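Local coordinates for putative endoribonuclease (Klebsiella pneumoniae, PDB 3LYB), which is of unestablished function but belongs to the L-PSP endoribonuclease family of the YjgF-like clan, some of whose members are reported to cleave RNA, at residues G28-N33 and M133-T138; E52-T57 and R114-P119; E78-T83 and I141-T146. One frame throughout, in Å; residues are numbered along the deposited sequence.

Contact 1: G28-N33 and M133-T138; sequences GIIPVN and MLPDAT
D136 OD1, gripped by two donors of T138, shapes the loop whose P135 lies against I30 and V32. The backbone N of T138 meets this oxygen nearly head-on along the C-O bond, closing an Asx turn. T138 OG1 joins from the side of the other carboxylate oxygen, on the syn lone pair, at 2.6 Å from D136 OD1. Two donors on one oxygen would restrict how the carboxylate turns. The facing loop, which follows strand 23-26, has its own tight turn: V32 N bonds to I30 O at 2.8 Å, an inverse gamma turn centred on P31. The contact illustrates how two loops, each with an internal turn, can meet through apolar carbons with no hydrogen bond across; T138 O takes a bond from Q72 NE2 of helix 60-85. I30 does most of the work. Its CG1 stands between the backbone N and the carbonyl carbon (chi1 42°), and from there CD1 extends to the L134 carbonyl, 3.5 Å from L134 O. The CG2 branch comes to the same oxygen as a second apolar neighbour. I30 CD1 also touches P135 CD at 3.9 Å, the two side chains crossing obliquely, and P135 is presented by a cis peptide bond. At the start of segment 133-138, M133, a selenomethionine, pairs in an antiparallel ladder with a strand of the second subunit, continuing the sheet across the interface. F60 of the third subunit packs on V32 and P135. V32 adds a looser touch, its CG1 4.4 Å from P135 CD.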
ATOM      1  N   GLY B  28      22.523 -21.154  -9.439  1.00 39.60           N
ATOM      2  CA  GLY B  28      21.778 -20.893  -8.188  1.00 37.65           C
ATOM      3  C   GLY B  28      20.786 -22.012  -7.982  1.00 36.49           C
ATOM      4  O   GLY B  28      20.111 -22.436  -8.916  1.00 36.44           O
ATOM      5  N   ILE B  29      20.726 -22.543  -6.776  1.00 36.06           N
ATOM      6  CA  ILE B  29      19.844 -23.691  -6.526  1.00 35.44           C
ATOM      7  C   ILE B  29      18.631 -23.314  -5.675  1.00 34.96           C
ATOM      8  O   ILE B  29      18.731 -22.542  -4.735  1.00 33.94           O
ATOM      9  CB  ILE B  29      20.626 -24.920  -5.984  1.00 35.44           C
ATOM     10  CG1 ILE B  29      21.284 -25.641  -7.164  1.00 35.49           C
ATOM     11  CG2 ILE B  29      19.693 -25.907  -5.223  1.00 34.98           C
ATOM     12  CD1 ILE B  29      22.463 -26.523  -6.797  1.00 36.48           C
ATOM     13  N   ILE B  30      17.483 -23.852  -6.049  1.00 35.59           N
ATOM     14  CA  ILE B  30      16.246 -23.618  -5.332  1.00 37.06           C
ATOM     15  C   ILE B  30      15.668 -24.940  -4.793  1.00 38.40           C
ATOM     16  O   ILE B  30      15.989 -26.010  -5.300  1.00 38.48           O
ATOM     17  CB  ILE B  30      15.222 -22.891  -6.231  1.00 36.88           C
ATOM     18  CG1 ILE B  30      15.244 -23.477  -7.635  1.00 36.67           C
ATOM     19  CG2 ILE B  30      15.522 -21.393  -6.296  1.00 36.29           C
ATOM     20  CD1 ILE B  30      13.870 -23.457  -8.298  1.00 39.05           C
ATOM     21  N   PRO B  31      14.801 -24.879  -3.765  1.00 40.06           N
ATOM     22  CA  PRO B  31      14.294 -26.124  -3.166  1.00 41.26           C
ATOM     23  C   PRO B  31      13.163 -26.790  -3.955  1.00 43.20           C
ATOM     24  O   PRO B  31      12.029 -26.842  -3.485  1.00 43.00           O
ATOM     25  CB  PRO B  31      13.789 -25.661  -1.813  1.00 41.39           C
ATOM     26  CG  PRO B  31      13.352 -24.242  -2.059  1.00 40.96           C
ATOM     27  CD  PRO B  31      14.281 -23.676  -3.083  1.00 39.98           C
ATOM     28  N   VAL B  32      13.474 -27.293  -5.146  1.00 45.70           N
ATOM     29  CA  VAL B  32      12.501 -28.031  -5.926  1.00 48.96           C
ATOM     30  C   VAL B  32      12.921 -29.471  -6.073  1.00 51.51           C
ATOM     31  O   VAL B  32      14.117 -29.775  -6.218  1.00 51.61           O
ATOM     32  CB  VAL B  32      12.308 -27.460  -7.346  1.00 48.95           C
ATOM     33  CG1 VAL B  32      11.975 -25.971  -7.292  1.00 48.92           C
ATOM     34  CG2 VAL B  32      13.545 -27.740  -8.228  1.00 50.32           C
ATOM     35  N   ASN B  33      11.929 -30.360  -6.047  1.00 54.72           N
ATOM     36  CA  ASN B  33      12.169 -31.761  -6.352  1.00 57.62           C
ATOM     37  C   ASN B  33      12.520 -31.902  -7.840  1.00 59.16           C
ATOM     38  O   ASN B  33      11.733 -31.480  -8.693  1.00 59.58           O
ATOM     39  CB  ASN B  33      10.944 -32.596  -5.999  1.00 58.07           C
ATOM     40  CG  ASN B  33      11.302 -33.843  -5.207  1.00 59.88           C
ATOM     41  OD1 ASN B  33      12.261 -34.546  -5.539  1.00 61.54           O
ATOM     42  ND2 ASN B  33      10.528 -34.121  -4.147  1.00 61.05           N
HETATM   43  N   MSE B 133      12.285 -15.351  -6.152  1.00 27.31           N
HETATM   44  CA  MSE B 133      13.073 -16.290  -6.956  1.00 27.94           C
HETATM   45  C   MSE B 133      12.137 -17.169  -7.765  1.00 27.54           C
HETATM   46  O   MSE B 133      10.944 -17.205  -7.505  1.00 26.87           O
HETATM   47  CB  MSE B 133      13.986 -17.156  -6.091  1.00 28.23           C
HETATM   48  CG  MSE B 133      15.111 -16.392  -5.430  1.00 33.11           C
HETATM   49 SE   MSE B 133      14.629 -15.421  -3.809  1.00 46.60          SE
HETATM   50  CE  MSE B 133      14.524 -16.852  -2.519  1.00 40.92           C
ATOM     51  N   LEU B 134      12.685 -17.840  -8.776  1.00 28.12           N
ATOM     52  CA  LEU B 134      11.951 -18.803  -9.583  1.00 28.54           C
ATOM     53  C   LEU B 134      11.650 -20.031  -8.748  1.00 29.17           C
ATOM     54  O   LEU B 134      12.412 -20.355  -7.830  1.00 29.48           O
ATOM     55  CB  LEU B 134      12.784 -19.240 -10.775  1.00 28.20           C
ATOM     56  CG  LEU B 134      12.875 -18.284 -11.957  1.00 28.55           C
ATOM     57  CD1 LEU B 134      13.910 -18.852 -12.965  1.00 27.76           C
ATOM     58  CD2 LEU B 134      11.518 -18.040 -12.625  1.00 23.11           C
ATOM     59  N   PRO B 135      10.549 -20.735  -9.054  1.00 29.58           N
ATOM     60  CA  PRO B 135       9.569 -20.473 -10.090  1.00 29.99           C
ATOM     61  C   PRO B 135       8.387 -19.662  -9.618  1.00 30.87           C
ATOM     62  O   PRO B 135       7.568 -19.302 -10.445  1.00 31.31           O
ATOM     63  CB  PRO B 135       9.067 -21.876 -10.423  1.00 30.35           C
ATOM     64  CG  PRO B 135       9.066 -22.575  -9.137  1.00 29.33           C
ATOM     65  CD  PRO B 135      10.273 -22.018  -8.373  1.00 29.51           C
ATOM     66  N   ASP B 136       8.267 -19.444  -8.303  1.00 31.85           N
ATOM     67  CA  ASP B 136       7.221 -18.611  -7.700  1.00 31.97           C
ATOM     68  C   ASP B 136       7.620 -18.067  -6.302  1.00 31.42           C
ATOM     69  O   ASP B 136       8.704 -18.391  -5.772  1.00 30.95           O
ATOM     70  CB  ASP B 136       5.874 -19.348  -7.669  1.00 32.60           C
ATOM     71  CG  ASP B 136       5.753 -20.363  -6.515  1.00 37.41           C
ATOM     72  OD1 ASP B 136       6.290 -20.142  -5.397  1.00 39.51           O
ATOM     73  OD2 ASP B 136       5.073 -21.411  -6.721  1.00 44.19           O
ATOM     74  N   ALA B 137       6.720 -17.265  -5.723  1.00 30.49           N
ATOM     75  CA  ALA B 137       6.935 -16.590  -4.453  1.00 30.37           C
ATOM     76  C   ALA B 137       7.055 -17.494  -3.241  1.00 30.18           C
ATOM     77  O   ALA B 137       7.540 -17.043  -2.226  1.00 30.89           O
ATOM     78  CB  ALA B 137       5.868 -15.489  -4.199  1.00 29.73           C
ATOM     79  N   THR B 138       6.631 -18.745  -3.320  1.00 30.14           N
ATOM     80  CA  THR B 138       6.818 -19.678  -2.189  1.00 30.55           C
ATOM     81  C   THR B 138       8.291 -20.130  -1.958  1.00 30.35           C
ATOM     82  O   THR B 138       8.596 -20.802  -0.939  1.00 31.27           O
ATOM     83  CB  THR B 138       5.913 -20.967  -2.293  1.00 30.58           C
ATOM     84  OG1 THR B 138       6.329 -21.748  -3.409  1.00 30.17           O
ATOM     85  CG2 THR B 138       4.422 -20.607  -2.448  1.00 30.44           C
TER

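Contact 2: E52-T57 and R114-P119; sequences ELLGAT and RKLFYP
L116, in segment 114-119 on the side of helix 107-115, reaches across to meet L53 and L54 of helix 48-54, a worked example of two short helical segments joined by a small leucine cluster. At its base, CB points toward the facing segment but does not yet touch it. CG stands anti to the carbonyl carbon (chi1 -47°), a setting that carries the branch point outward toward L53. The fork then divides the labour. CD1 makes the closest approaches, and L116 CD1 lies 3.5 Å from L53 O. The same methyl, L116 CD1, is 3.8 Å from L53 CG. CD2 flanks the same carbonyl more distantly, L116 CD2 being 4.2 Å from L53 O. One methyl therefore touches two leucines and a backbone oxygen.

The partners answer from different directions. L53 comes tip to tip, with its CG anti to the backbone N (chi1 -176°). L54 instead meets L116 at about a right angle, offering CD2 alone, and L54 CD2 stands 4.0 Å from L116 CD1. The helix carrying these two leucines ends in a Schellman motif in which G55, with positive phi, is the C-prime residue. In the facing segment, R114 O accepts from F117 N at 2.9 Å. Y118 N is a second donor to R114 O, at 3.1 Å.

L53 and L116 are exposed, whereas L54 is buried against W74 of helix 60-85. R112 of helix 107-115 donates to L54 O, adding a polar tie between the two short helices. Next along the chain, F117 packs on L77 of the long helix, and Y118 on V94 of strand 94-101.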
ATOM      1  N   GLU B  52      14.368 -33.331  13.231  1.00 39.60           N
ATOM      2  CA  GLU B  52      14.785 -32.910  14.597  1.00 40.16           C
ATOM      3  C   GLU B  52      16.222 -32.402  14.526  1.00 39.10           C
ATOM      4  O   GLU B  52      16.642 -31.619  15.348  1.00 39.41           O
ATOM      5  CB  GLU B  52      14.424 -33.921  15.740  1.00 40.82           C
ATOM      6  CG  GLU B  52      14.711 -33.504  17.273  1.00 43.23           C
ATOM      7  CD  GLU B  52      13.924 -32.281  17.864  1.00 46.53           C
ATOM      8  OE1 GLU B  52      12.812 -32.461  18.443  1.00 45.67           O
ATOM      9  OE2 GLU B  52      14.466 -31.137  17.825  1.00 46.62           O
ATOM     10  N   LEU B  53      16.913 -32.741  13.451  1.00 38.82           N
ATOM     11  CA  LEU B  53      18.218 -32.141  13.171  1.00 39.07           C
ATOM     12  C   LEU B  53      18.153 -30.678  12.683  1.00 39.14           C
ATOM     13  O   LEU B  53      19.146 -29.942  12.782  1.00 39.35           O
ATOM     14  CB  LEU B  53      18.985 -32.990  12.148  1.00 39.33           C
ATOM     15  CG  LEU B  53      20.411 -32.587  11.789  1.00 38.65           C
ATOM     16  CD1 LEU B  53      21.317 -32.692  12.997  1.00 39.96           C
ATOM     17  CD2 LEU B  53      20.900 -33.467  10.684  1.00 39.04           C
ATOM     18  N   LEU B  54      17.009 -30.265  12.132  1.00 38.49           N
ATOM     19  CA  LEU B  54      16.801 -28.855  11.798  1.00 37.72           C
ATOM     20  C   LEU B  54      16.181 -28.107  12.982  1.00 37.83           C
ATOM     21  O   LEU B  54      16.062 -26.892  12.954  1.00 38.09           O
ATOM     22  CB  LEU B  54      15.970 -28.673  10.516  1.00 37.00           C
ATOM     23  CG  LEU B  54      16.450 -29.396   9.243  1.00 35.58           C
ATOM     24  CD1 LEU B  54      15.401 -29.386   8.119  1.00 30.71           C
ATOM     25  CD2 LEU B  54      17.829 -28.933   8.756  1.00 33.61           C
ATOM     26  N   GLY B  55      15.801 -28.835  14.024  1.00 37.70           N
ATOM     27  CA  GLY B  55      15.298 -28.205  15.234  1.00 37.84           C
ATOM     28  C   GLY B  55      13.787 -28.263  15.354  1.00 38.32           C
ATOM     29  O   GLY B  55      13.190 -27.453  16.069  1.00 37.94           O
ATOM     30  N   ALA B  56      13.155 -29.210  14.661  1.00 38.57           N
ATOM     31  CA  ALA B  56      11.722 -29.430  14.840  1.00 39.28           C
ATOM     32  C   ALA B  56      11.400 -29.688  16.318  1.00 40.14           C
ATOM     33  O   ALA B  56      12.181 -30.319  17.032  1.00 40.41           O
ATOM     34  CB  ALA B  56      11.258 -30.575  13.977  1.00 39.12           C
ATOM     35  N   THR B  57      10.265 -29.183  16.794  1.00 41.28           N
ATOM     36  CA  THR B  57       9.947 -29.285  18.223  1.00 41.70           C
ATOM     37  C   THR B  57       8.813 -30.266  18.479  1.00 42.47           C
ATOM     38  O   THR B  57       8.607 -30.694  19.610  1.00 42.78           O
ATOM     39  CB  THR B  57       9.544 -27.928  18.817  1.00 41.58           C
ATOM     40  OG1 THR B  57       8.397 -27.441  18.111  1.00 42.34           O
ATOM     41  CG2 THR B  57      10.685 -26.923  18.718  1.00 40.01           C
ATOM     42  N   ARG B 114      23.104 -24.006   7.945  1.00 37.22           N
ATOM     43  CA  ARG B 114      24.390 -23.912   7.268  1.00 38.13           C
ATOM     44  C   ARG B 114      25.509 -24.460   8.141  1.00 38.99           C
ATOM     45  O   ARG B 114      26.404 -25.122   7.640  1.00 39.33           O
ATOM     46  CB  ARG B 114      24.714 -22.496   6.811  1.00 37.82           C
ATOM     47  CG  ARG B 114      25.835 -22.485   5.804  1.00 38.21           C
ATOM     48  CD  ARG B 114      26.258 -21.124   5.366  1.00 38.76           C
ATOM     49  NE  ARG B 114      26.459 -20.204   6.478  1.00 40.95           N
ATOM     50  CZ  ARG B 114      26.774 -18.918   6.333  1.00 41.48           C
ATOM     51  NH1 ARG B 114      26.941 -18.398   5.113  1.00 40.83           N
ATOM     52  NH2 ARG B 114      26.920 -18.147   7.405  1.00 40.64           N
ATOM     53  N   LYS B 115      25.442 -24.201   9.438  1.00 40.03           N
ATOM     54  CA  LYS B 115      26.370 -24.796  10.396  1.00 41.71           C
ATOM     55  C   LYS B 115      26.491 -26.334  10.263  1.00 42.35           C
ATOM     56  O   LYS B 115      27.597 -26.888  10.347  1.00 42.48           O
ATOM     57  CB  LYS B 115      25.963 -24.446  11.818  1.00 41.53           C
ATOM     58  CG  LYS B 115      26.409 -23.093  12.270  1.00 43.46           C
ATOM     59  CD  LYS B 115      25.871 -22.831  13.690  1.00 49.00           C
ATOM     60  CE  LYS B 115      26.052 -21.373  14.111  1.00 50.39           C
ATOM     61  NZ  LYS B 115      25.071 -20.968  15.157  1.00 51.45           N
ATOM     62  N   LEU B 116      25.362 -27.010  10.049  1.00 42.61           N
ATOM     63  CA  LEU B 116      25.366 -28.458   9.850  1.00 43.28           C
ATOM     64  C   LEU B 116      26.185 -28.931   8.645  1.00 43.69           C
ATOM     65  O   LEU B 116      26.476 -30.110   8.542  1.00 43.79           O
ATOM     66  CB  LEU B 116      23.935 -29.018   9.728  1.00 42.92           C
ATOM     67  CG  LEU B 116      22.827 -28.619  10.713  1.00 43.12           C
ATOM     68  CD1 LEU B 116      21.493 -29.215  10.279  1.00 42.72           C
ATOM     69  CD2 LEU B 116      23.136 -28.975  12.161  1.00 41.46           C
ATOM     70  N   PHE B 117      26.533 -28.031   7.733  1.00 44.43           N
ATOM     71  CA  PHE B 117      27.245 -28.425   6.516  1.00 45.75           C
ATOM     72  C   PHE B 117      28.681 -27.934   6.529  1.00 47.73           C
ATOM     73  O   PHE B 117      29.523 -28.432   5.777  1.00 48.44           O
ATOM     74  CB  PHE B 117      26.557 -27.868   5.266  1.00 44.93           C
ATOM     75  CG  PHE B 117      25.290 -28.557   4.918  1.00 41.47           C
ATOM     76  CD1 PHE B 117      24.116 -28.261   5.593  1.00 39.10           C
ATOM     77  CD2 PHE B 117      25.266 -29.500   3.905  1.00 38.70           C
ATOM     78  CE1 PHE B 117      22.944 -28.914   5.276  1.00 38.21           C
ATOM     79  CE2 PHE B 117      24.108 -30.151   3.567  1.00 37.26           C
ATOM     80  CZ  PHE B 117      22.936 -29.857   4.246  1.00 38.94           C
ATOM     81  N   TYR B 118      28.933 -26.925   7.354  1.00 49.54           N
ATOM     82  CA  TYR B 118      30.252 -26.388   7.564  1.00 51.78           C
ATOM     83  C   TYR B 118      30.472 -26.358   9.067  1.00 54.20           C
ATOM     84  O   TYR B 118      30.357 -25.282   9.698  1.00 54.37           O
ATOM     85  CB  TYR B 118      30.343 -24.977   7.011  1.00 51.58           C
ATOM     86  CG  TYR B 118      30.183 -24.884   5.523  1.00 51.35           C
ATOM     87  CD1 TYR B 118      31.259 -25.146   4.670  1.00 50.56           C
ATOM     88  CD2 TYR B 118      28.963 -24.523   4.961  1.00 51.00           C
ATOM     89  CE1 TYR B 118      31.125 -25.053   3.304  1.00 50.68           C
ATOM     90  CE2 TYR B 118      28.816 -24.431   3.585  1.00 50.57           C
ATOM     91  CZ  TYR B 118      29.902 -24.695   2.766  1.00 50.45           C
ATOM     92  OH  TYR B 118      29.763 -24.602   1.407  1.00 49.50           O
ATOM     93  N   PRO B 119      30.767 -27.541   9.657  1.00 56.14           N
ATOM     94  CA  PRO B 119      30.984 -27.603  11.100  1.00 57.29           C
ATOM     95  C   PRO B 119      32.341 -26.975  11.421  1.00 58.64           C
ATOM     96  O   PRO B 119      32.461 -26.209  12.397  1.00 58.98           O
ATOM     97  CB  PRO B 119      30.966 -29.102  11.396  1.00 57.60           C
ATOM     98  CG  PRO B 119      31.441 -29.768  10.106  1.00 57.59           C
ATOM     99  CD  PRO B 119      31.130 -28.804   8.973  1.00 56.42           C
TER

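Contact 3: E78-T83 and I141-T146; sequences ESIRRT and IEVEAT
Helix 60-85 packs across the mixed sheet of this alpha/beta fold, and I80 is the side chain by which segment 78-83 meets strand 141-148. I80 spans V143 and A145, two residues apart on the strand and on the same face of it. CG1 of I80 is anti to the carbonyl carbon (chi1 -76°), and CD1 continues in an extended second torsion (chi2 162°) to V143, with I80 CD1 lying 3.8 Å from V143 CG1. These two side chains cross at about a right angle. The same CD1 also touches A145 CB, and the other branch adds a second contact there: I80 CG2 is 4.1 Å from A145 CB. All three residues are buried, and the join is wholly apolar.

On this turn, E78, R81 and R82 form a salt-bridge network. R82 grips E78 side-on, NE and NH2 both bonding to the single atom OE2 on its anti side. R81 NE reaches E78 OE1 at 2.9 Å from above the carboxylate plane, 35° out of it. One carboxylate is thus held by two guanidinium groups.

Between V143 and A145, E144 points away from the helix and forms a salt bridge with K96 of the second subunit, so one face of the strand serves the core and the other the assembly. Within the sheet, strand 141-148 runs antiparallel between strands 23-26 and 94-101, with L97 of the latter packing beside V143 and A145.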
ATOM      1  N   GLU B  78      21.850 -29.445   0.842  1.00 39.45           N
ATOM      2  CA  GLU B  78      22.094 -30.840   0.484  1.00 40.80           C
ATOM      3  C   GLU B  78      22.215 -31.050  -1.025  1.00 41.13           C
ATOM      4  O   GLU B  78      23.006 -31.882  -1.466  1.00 41.84           O
ATOM      5  CB  GLU B  78      21.024 -31.754   1.101  1.00 40.93           C
ATOM      6  CG  GLU B  78      21.106 -33.248   0.710  1.00 43.07           C
ATOM      7  CD  GLU B  78      22.307 -34.010   1.321  1.00 46.04           C
ATOM      8  OE1 GLU B  78      22.992 -33.466   2.225  1.00 44.11           O
ATOM      9  OE2 GLU B  78      22.543 -35.170   0.888  1.00 46.81           O
ATOM     10  N   SER B  79      21.447 -30.306  -1.815  1.00 41.52           N
ATOM     11  CA  SER B  79      21.597 -30.346  -3.274  1.00 41.98           C
ATOM     12  C   SER B  79      23.006 -29.949  -3.661  1.00 42.11           C
ATOM     13  O   SER B  79      23.639 -30.599  -4.486  1.00 42.00           O
ATOM     14  CB  SER B  79      20.619 -29.393  -3.958  1.00 41.98           C
ATOM     15  OG  SER B  79      19.288 -29.845  -3.810  1.00 42.92           O
ATOM     16  N   ILE B  80      23.491 -28.874  -3.049  1.00 42.63           N
ATOM     17  CA  ILE B  80      24.824 -28.386  -3.318  1.00 43.05           C
ATOM     18  C   ILE B  80      25.774 -29.510  -3.012  1.00 43.95           C
ATOM     19  O   ILE B  80      26.525 -29.910  -3.883  1.00 44.44           O
ATOM     20  CB  ILE B  80      25.147 -27.074  -2.553  1.00 42.74           C
ATOM     21  CG1 ILE B  80      24.442 -25.900  -3.242  1.00 40.88           C
ATOM     22  CG2 ILE B  80      26.640 -26.800  -2.532  1.00 41.19           C
ATOM     23  CD1 ILE B  80      24.322 -24.648  -2.384  1.00 36.05           C
ATOM     24  N   ARG B  81      25.687 -30.068  -1.813  1.00 45.18           N
ATOM     25  CA  ARG B  81      26.522 -31.210  -1.455  1.00 46.56           C
ATOM     26  C   ARG B  81      26.487 -32.296  -2.520  1.00 47.48           C
ATOM     27  O   ARG B  81      27.523 -32.632  -3.078  1.00 48.30           O
ATOM     28  CB  ARG B  81      26.152 -31.783  -0.095  1.00 46.54           C
ATOM     29  CG  ARG B  81      27.284 -32.550   0.565  1.00 46.75           C
ATOM     30  CD  ARG B  81      26.897 -33.098   1.962  1.00 47.90           C
ATOM     31  NE  ARG B  81      25.840 -34.117   1.944  1.00 49.93           N
ATOM     32  CZ  ARG B  81      25.860 -35.236   1.212  1.00 51.88           C
ATOM     33  NH1 ARG B  81      26.866 -35.493   0.379  1.00 54.23           N
ATOM     34  NH2 ARG B  81      24.862 -36.096   1.280  1.00 50.81           N
ATOM     35  N   ARG B  82      25.308 -32.817  -2.837  1.00 48.51           N
ATOM     36  CA  ARG B  82      25.226 -33.896  -3.817  1.00 49.99           C
ATOM     37  C   ARG B  82      25.796 -33.540  -5.180  1.00 50.88           C
ATOM     38  O   ARG B  82      26.414 -34.380  -5.832  1.00 51.48           O
ATOM     39  CB  ARG B  82      23.807 -34.431  -3.953  1.00 49.79           C
ATOM     40  CG  ARG B  82      23.547 -35.553  -2.994  1.00 51.16           C
ATOM     41  CD  ARG B  82      22.091 -35.929  -2.948  1.00 54.26           C
ATOM     42  NE  ARG B  82      21.685 -36.145  -1.558  1.00 56.48           N
ATOM     43  CZ  ARG B  82      20.462 -36.495  -1.159  1.00 55.64           C
ATOM     44  NH1 ARG B  82      19.486 -36.688  -2.038  1.00 54.54           N
ATOM     45  NH2 ARG B  82      20.225 -36.647   0.135  1.00 54.46           N
ATOM     46  N   THR B  83      25.585 -32.300  -5.612  1.00 51.86           N
ATOM     47  CA  THR B  83      26.110 -31.831  -6.884  1.00 52.43           C
ATOM     48  C   THR B  83      27.633 -31.811  -6.804  1.00 53.26           C
ATOM     49  O   THR B  83      28.321 -32.409  -7.635  1.00 53.70           O
ATOM     50  CB  THR B  83      25.570 -30.439  -7.206  1.00 52.54           C
ATOM     51  OG1 THR B  83      24.147 -30.426  -7.003  1.00 52.54           O
ATOM     52  CG2 THR B  83      25.898 -30.036  -8.650  1.00 51.92           C
ATOM     53  N   ILE B 141      14.444 -19.104  -0.221  1.00 27.25           N
ATOM     54  CA  ILE B 141      15.900 -19.092  -0.144  1.00 27.58           C
ATOM     55  C   ILE B 141      16.451 -19.667  -1.437  1.00 28.33           C
ATOM     56  O   ILE B 141      15.929 -20.630  -1.959  1.00 29.42           O
ATOM     57  CB  ILE B 141      16.404 -19.907   1.087  1.00 27.42           C
ATOM     58  CG1 ILE B 141      17.925 -20.006   1.114  1.00 25.70           C
ATOM     59  CG2 ILE B 141      15.800 -21.330   1.122  1.00 28.03           C
ATOM     60  CD1 ILE B 141      18.616 -18.821   1.694  1.00 22.88           C
ATOM     61  N   GLU B 142      17.479 -19.055  -1.986  1.00 29.19           N
ATOM     62  CA  GLU B 142      18.152 -19.633  -3.134  1.00 30.43           C
ATOM     63  C   GLU B 142      19.637 -19.374  -2.958  1.00 31.14           C
ATOM     64  O   GLU B 142      20.029 -18.222  -2.711  1.00 31.35           O
ATOM     65  CB  GLU B 142      17.666 -19.015  -4.440  1.00 30.19           C
ATOM     66  CG  GLU B 142      18.718 -19.130  -5.533  1.00 31.90           C
ATOM     67  CD  GLU B 142      18.194 -18.912  -6.934  1.00 34.60           C
ATOM     68  OE1 GLU B 142      16.981 -18.663  -7.087  1.00 34.99           O
ATOM     69  OE2 GLU B 142      19.008 -18.988  -7.894  1.00 35.56           O
ATOM     70  N   VAL B 143      20.449 -20.432  -3.058  1.00 31.75           N
ATOM     71  CA  VAL B 143      21.912 -20.310  -2.860  1.00 32.54           C
ATOM     72  C   VAL B 143      22.687 -20.600  -4.122  1.00 33.03           C
ATOM     73  O   VAL B 143      22.363 -21.521  -4.847  1.00 33.37           O
ATOM     74  CB  VAL B 143      22.457 -21.241  -1.759  1.00 32.35           C
ATOM     75  CG1 VAL B 143      23.950 -20.986  -1.563  1.00 33.31           C
ATOM     76  CG2 VAL B 143      21.733 -21.022  -0.460  1.00 31.30           C
ATOM     77  N   GLU B 144      23.699 -19.789  -4.381  1.00 34.12           N
ATOM     78  CA  GLU B 144      24.596 -19.977  -5.516  1.00 35.44           C
ATOM     79  C   GLU B 144      25.976 -20.336  -4.982  1.00 35.32           C
ATOM     80  O   GLU B 144      26.489 -19.677  -4.096  1.00 35.08           O
ATOM     81  CB  GLU B 144      24.661 -18.695  -6.359  1.00 35.77           C
ATOM     82  CG  GLU B 144      25.617 -18.734  -7.555  1.00 37.80           C
ATOM     83  CD  GLU B 144      26.045 -17.337  -8.011  1.00 41.80           C
ATOM     84  OE1 GLU B 144      25.183 -16.603  -8.537  1.00 45.04           O
ATOM     85  OE2 GLU B 144      27.238 -16.960  -7.857  1.00 42.91           O
ATOM     86  N   ALA B 145      26.567 -21.381  -5.529  1.00 36.24           N
ATOM     87  CA  ALA B 145      27.806 -21.908  -4.996  1.00 37.77           C
ATOM     88  C   ALA B 145      28.935 -21.832  -5.998  1.00 38.87           C
ATOM     89  O   ALA B 145      28.760 -22.090  -7.191  1.00 39.67           O
ATOM     90  CB  ALA B 145      27.613 -23.356  -4.519  1.00 37.68           C
ATOM     91  N   THR B 146      30.104 -21.475  -5.504  1.00 40.34           N
ATOM     92  CA  THR B 146      31.304 -21.577  -6.302  1.00 42.44           C
ATOM     93  C   THR B 146      32.338 -22.509  -5.631  1.00 43.53           C
ATOM     94  O   THR B 146      32.584 -22.439  -4.425  1.00 43.28           O
ATOM     95  CB  THR B 146      31.867 -20.202  -6.617  1.00 42.27           C
ATOM     96  OG1 THR B 146      30.824 -19.412  -7.198  1.00 43.28           O
ATOM     97  CG2 THR B 146      33.000 -20.313  -7.611  1.00 42.46           C
TER

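Overall arrangement
Contact 3 lies about 5 Å from the chain's centre and touches both of the others, while contacts 1 and 2 sit on opposite sides of that centre, their own centres about 21 Å apart. I29 N of contact 1 and V143 O of contact 3 are 2.7 Å apart, a probable hydrogen bond that joins loop to sheet. Contact 2 meets contact 3 where F117 CZ packs 3.6 Å from E78 N. Contacts 1 and 3 also both face the second subunit. N41 and D45 form a calcium site in this entry; a bound calcium lies about 10 Å from the side chain of L134 and one about 13 Å from that of L54.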